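Local structure of regulatory protein of LacI family (Chloroflexus aggregans, 3BBL) at residues 136-139 against 140-144; 167-170 against 171-174. The protein probably regulates transcription as a LacI-family DNA-binding protein, sensing a small effector between the two lobes of its periplasmic-binding-protein-like core. All blocks are in the same frame, centred on the assembly; numbering follows the deposited sequence.

Interaction 1 of 2, residues 136-139 against 140-144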
# COMPACT_ATOMS: atom_id res chain seq x y z
N ASP A 136 -14.47 -21.12 4.69
CA ASP A 136 -15.22 -20.55 3.58
C ASP A 136 -14.36 -19.67 2.68
O ASP A 136 -14.87 -19.01 1.78
CB ASP A 136 -16.42 -19.76 4.09
CG ASP A 136 -16.03 -18.61 4.99
OD1 ASP A 136 -16.93 -18.00 5.61
OD2 ASP A 136 -14.82 -18.30 5.08
N SER A 137 -13.05 -19.66 2.92
CA SER A 137 -12.14 -18.86 2.12
C SER A 137 -11.49 -19.71 1.01
O SER A 137 -10.72 -20.62 1.29
CB SER A 137 -11.06 -18.24 3.01
OG SER A 137 -10.05 -17.64 2.22
N ARG A 138 -11.81 -19.39 -0.23
CA ARG A 138 -11.27 -20.10 -1.38
C ARG A 138 -9.75 -19.98 -1.42
O ARG A 138 -9.05 -20.98 -1.55
CB ARG A 138 -11.89 -19.56 -2.67
CG ARG A 138 -11.55 -20.34 -3.94
CD ARG A 138 -10.45 -19.66 -4.72
NE ARG A 138 -10.71 -18.23 -4.91
CZ ARG A 138 -9.87 -17.38 -5.48
NH1 ARG A 138 -8.70 -17.80 -5.93
NH2 ARG A 138 -10.19 -16.10 -5.59
N VAL A 139 -9.25 -18.75 -1.30
CA VAL A 139 -7.81 -18.53 -1.31
C VAL A 139 -7.16 -19.22 -0.11
O VAL A 139 -6.09 -19.81 -0.24
CB VAL A 139 -7.48 -17.03 -1.25
CG1 VAL A 139 -5.98 -16.82 -1.34
CG2 VAL A 139 -8.19 -16.31 -2.37
N GLY A 140 -7.82 -19.13 1.04
CA GLY A 140 -7.31 -19.75 2.25
C GLY A 140 -7.13 -21.24 2.09
O GLY A 140 -6.11 -21.80 2.49
N ASN A 141 -8.12 -21.91 1.49
CA ASN A 141 -8.03 -23.34 1.29
C ASN A 141 -6.92 -23.69 0.31
O ASN A 141 -6.25 -24.70 0.47
CB ASN A 141 -9.36 -23.90 0.79
CG ASN A 141 -10.47 -23.69 1.78
OD1 ASN A 141 -10.24 -23.71 2.99
ND2 ASN A 141 -11.68 -23.50 1.28
N ASP A 142 -6.73 -22.86 -0.71
CA ASP A 142 -5.67 -23.14 -1.68
C ASP A 142 -4.32 -23.12 -0.98
O ASP A 142 -3.52 -24.04 -1.12
CB ASP A 142 -5.66 -22.11 -2.81
CG ASP A 142 -6.69 -22.42 -3.88
OD1 ASP A 142 -7.84 -21.96 -3.76
OD2 ASP A 142 -6.33 -23.13 -4.84
N ARG A 143 -4.09 -22.05 -0.23
CA ARG A 143 -2.83 -21.89 0.48
C ARG A 143 -2.63 -22.95 1.56
O ARG A 143 -1.53 -23.46 1.74
CB ARG A 143 -2.76 -20.49 1.07
CG ARG A 143 -2.72 -19.41 -0.01
CD ARG A 143 -2.70 -18.01 0.58
NE ARG A 143 -2.70 -17.00 -0.46
CZ ARG A 143 -2.76 -15.70 -0.24
NH1 ARG A 143 -2.81 -15.22 1.00
NH2 ARG A 143 -2.76 -14.86 -1.26
N LEU A 144 -3.70 -23.31 2.26
CA LEU A 144 -3.60 -24.32 3.29
C LEU A 144 -3.28 -25.68 2.66
O LEU A 144 -2.53 -26.47 3.23
CB LEU A 144 -4.91 -24.42 4.07
CG LEU A 144 -4.97 -25.53 5.12
CD1 LEU A 144 -3.79 -25.44 6.07
CD2 LEU A 144 -6.28 -25.44 5.88
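V139 and R143, one turn apart at the start of helix 138-153, lie side by side and point the same way. CG1 of V139 sits over one face of the R143 guanidinium, displaced toward its rim, and comes 3.4 Å from R143 NE. With CG1 anti to the backbone N (chi1 -177°), CG2 falls beside that N, on the R138 side, and lies 3.7 Å above the centre of the R138 guanidinium plane. One valine therefore touches two guanidinium faces, a methyl to each. The polar ends of both arginines find partners beyond these segments.

R138 bends at chi2 and chi3 and crosses D142 obliquely, its guanidinium plane 79° from the carboxylate. D142 OD1 meets the aliphatic part of R138, 3.6 Å from CD, and lies 2.7 Å from the R138 carbonyl O. The guanidinium itself salt-bridges D106 and bonds to the carbonyl of I73.

S137 is the N-cap. Its OG accepts from G140 N at 2.9 Å (N-H...O 147°), while its carbonyl takes N141 N as the first backbone bond of the turn. N141 folds back over that carbonyl, and its ND2 bonds to Y75 OH and E135 O.

Two oxygens as close as R138 O and D142 OD1 may mean that the acid group holds a proton, though its OD2 also has a long, weak ion pair with R95. The charge of R138 is answered by D106, in the other lobe from this helix, and R143 NH1 reaches L195 and D224 of the helix's own lobe only weakly. The helix start thus carries both arginines into the interlobe region, consistent with the effector cleft of LacI-family proteins.

Interaction 2 of 2, residues 167-170 against 171-174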
# COMPACT_ATOMS: atom_id res chain seq x y z
N GLU A 167 -9.07 -14.75 11.32
CA GLU A 167 -8.91 -13.58 10.46
C GLU A 167 -7.43 -13.23 10.26
O GLU A 167 -6.62 -13.32 11.19
CB GLU A 167 -9.63 -12.39 11.07
CG GLU A 167 -11.11 -12.63 11.25
CD GLU A 167 -11.81 -12.93 9.94
OE1 GLU A 167 -12.79 -13.72 9.95
OE2 GLU A 167 -11.39 -12.38 8.89
N GLY A 168 -7.10 -12.82 9.05
CA GLY A 168 -5.73 -12.47 8.74
C GLY A 168 -5.28 -11.14 9.31
O GLY A 168 -4.87 -10.27 8.57
N THR A 169 -5.34 -10.99 10.63
CA THR A 169 -4.92 -9.74 11.25
C THR A 169 -3.70 -9.93 12.14
O THR A 169 -3.29 -11.06 12.45
CB THR A 169 -6.03 -9.12 12.14
OG1 THR A 169 -6.31 -10.00 13.25
CG2 THR A 169 -7.30 -8.88 11.33
N PHE A 170 -3.10 -8.81 12.54
CA PHE A 170 -1.95 -8.82 13.42
C PHE A 170 -2.36 -9.42 14.76
O PHE A 170 -1.68 -10.30 15.29
CB PHE A 170 -1.47 -7.39 13.64
CG PHE A 170 -0.47 -7.26 14.74
CD1 PHE A 170 0.89 -7.48 14.50
CD2 PHE A 170 -0.87 -6.92 16.03
CE1 PHE A 170 1.82 -7.37 15.52
CE2 PHE A 170 0.05 -6.82 17.06
CZ PHE A 170 1.40 -7.04 16.81
N GLU A 171 -3.47 -8.93 15.29
CA GLU A 171 -4.01 -9.38 16.57
C GLU A 171 -4.25 -10.89 16.58
O GLU A 171 -3.92 -11.58 17.56
CB GLU A 171 -5.33 -8.66 16.88
CG GLU A 171 -5.27 -7.13 16.99
CD GLU A 171 -4.86 -6.40 15.69
OE1 GLU A 171 -5.18 -6.87 14.56
OE2 GLU A 171 -4.22 -5.33 15.80
N VAL A 172 -4.85 -11.42 15.52
CA VAL A 172 -5.10 -12.85 15.48
C VAL A 172 -3.79 -13.62 15.34
O VAL A 172 -3.58 -14.63 16.01
CB VAL A 172 -6.07 -13.22 14.33
CG1 VAL A 172 -6.13 -14.73 14.14
CG2 VAL A 172 -7.46 -12.70 14.65
N GLY A 173 -2.90 -13.14 14.48
CA GLY A 173 -1.62 -13.80 14.30
C GLY A 173 -0.85 -13.89 15.60
O GLY A 173 -0.26 -14.92 15.92
N ARG A 174 -0.87 -12.81 16.37
CA ARG A 174 -0.18 -12.76 17.64
C ARG A 174 -0.82 -13.70 18.66
O ARG A 174 -0.14 -14.51 19.30
CB ARG A 174 -0.19 -11.32 18.18
CG ARG A 174 0.41 -11.13 19.55
CD ARG A 174 0.33 -9.66 19.94
NE ARG A 174 0.69 -9.44 21.34
CZ ARG A 174 -0.12 -9.68 22.37
NH1 ARG A 174 -1.34 -10.15 22.16
NH2 ARG A 174 0.30 -9.47 23.61
O HOH W 1 -4.22 -6.31 11.86
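T169 caps the helix that begins at F170: its OG1 accepts from V172 N at 3.0 Å, with an N-H...O angle of 160°. The hydroxyl stands between the backbone N and the carbonyl carbon (chi1 64°), and there it also meets V172 CG2 at 3.3 Å. Beyond the hydroxyl, V172 CB rests 3.2 Å from E167 O. That same oxygen accepts from T169 N, closing an inverse gamma turn centred on G168, which brings the chain round to the cap.

E171 bends at chi2 (63°), bringing its carboxylate back toward the N-terminus. OE1 approaches T169 CB at 3.4 Å and accepts from a water at 2.9 Å; the water in turn takes the F170 N-H at 2.8 Å. This bridge satisfies a backbone amide of the first turn, and the E171 carboxylate would also suit the positive end of the helix dipole.

The F170 and E171 side chains cross at about a right angle, and the ring meets R174 CD with its CE2. Extended from CG to NE, R174 carries its guanidinium on to a salt bridge with E209. F170 packs on T198, I201 and A205 and stacks with Y231 of the second subunit, so helix 170-181, which follows strand 163-165, outermost in the sheet of this chain, leans on helix 197-209 and joins the dimer contact.

In the fold
Both interactions are helix N-termini of one lobe: interaction 1 opens the helix leading to strand 163-165, and interaction 2 opens the helix that follows that strand. Each uses a hydroxyl N-cap and the backbone bonds of a first turn. Their centres are about 16 Å apart and their nearest atoms about 7 Å, without touching. Interaction 1 is partly buried, its centre about 9 Å from the chain centre, and its arginines, asparagine and aspartate look toward the junction of the lobes; no other subunit reaches it. Interaction 2 is a surface contact, its centre about 16 Å from the chain centre, where a water bridges the first-turn amide and a glutamate and an aromatic ring stacks with one of the second subunit.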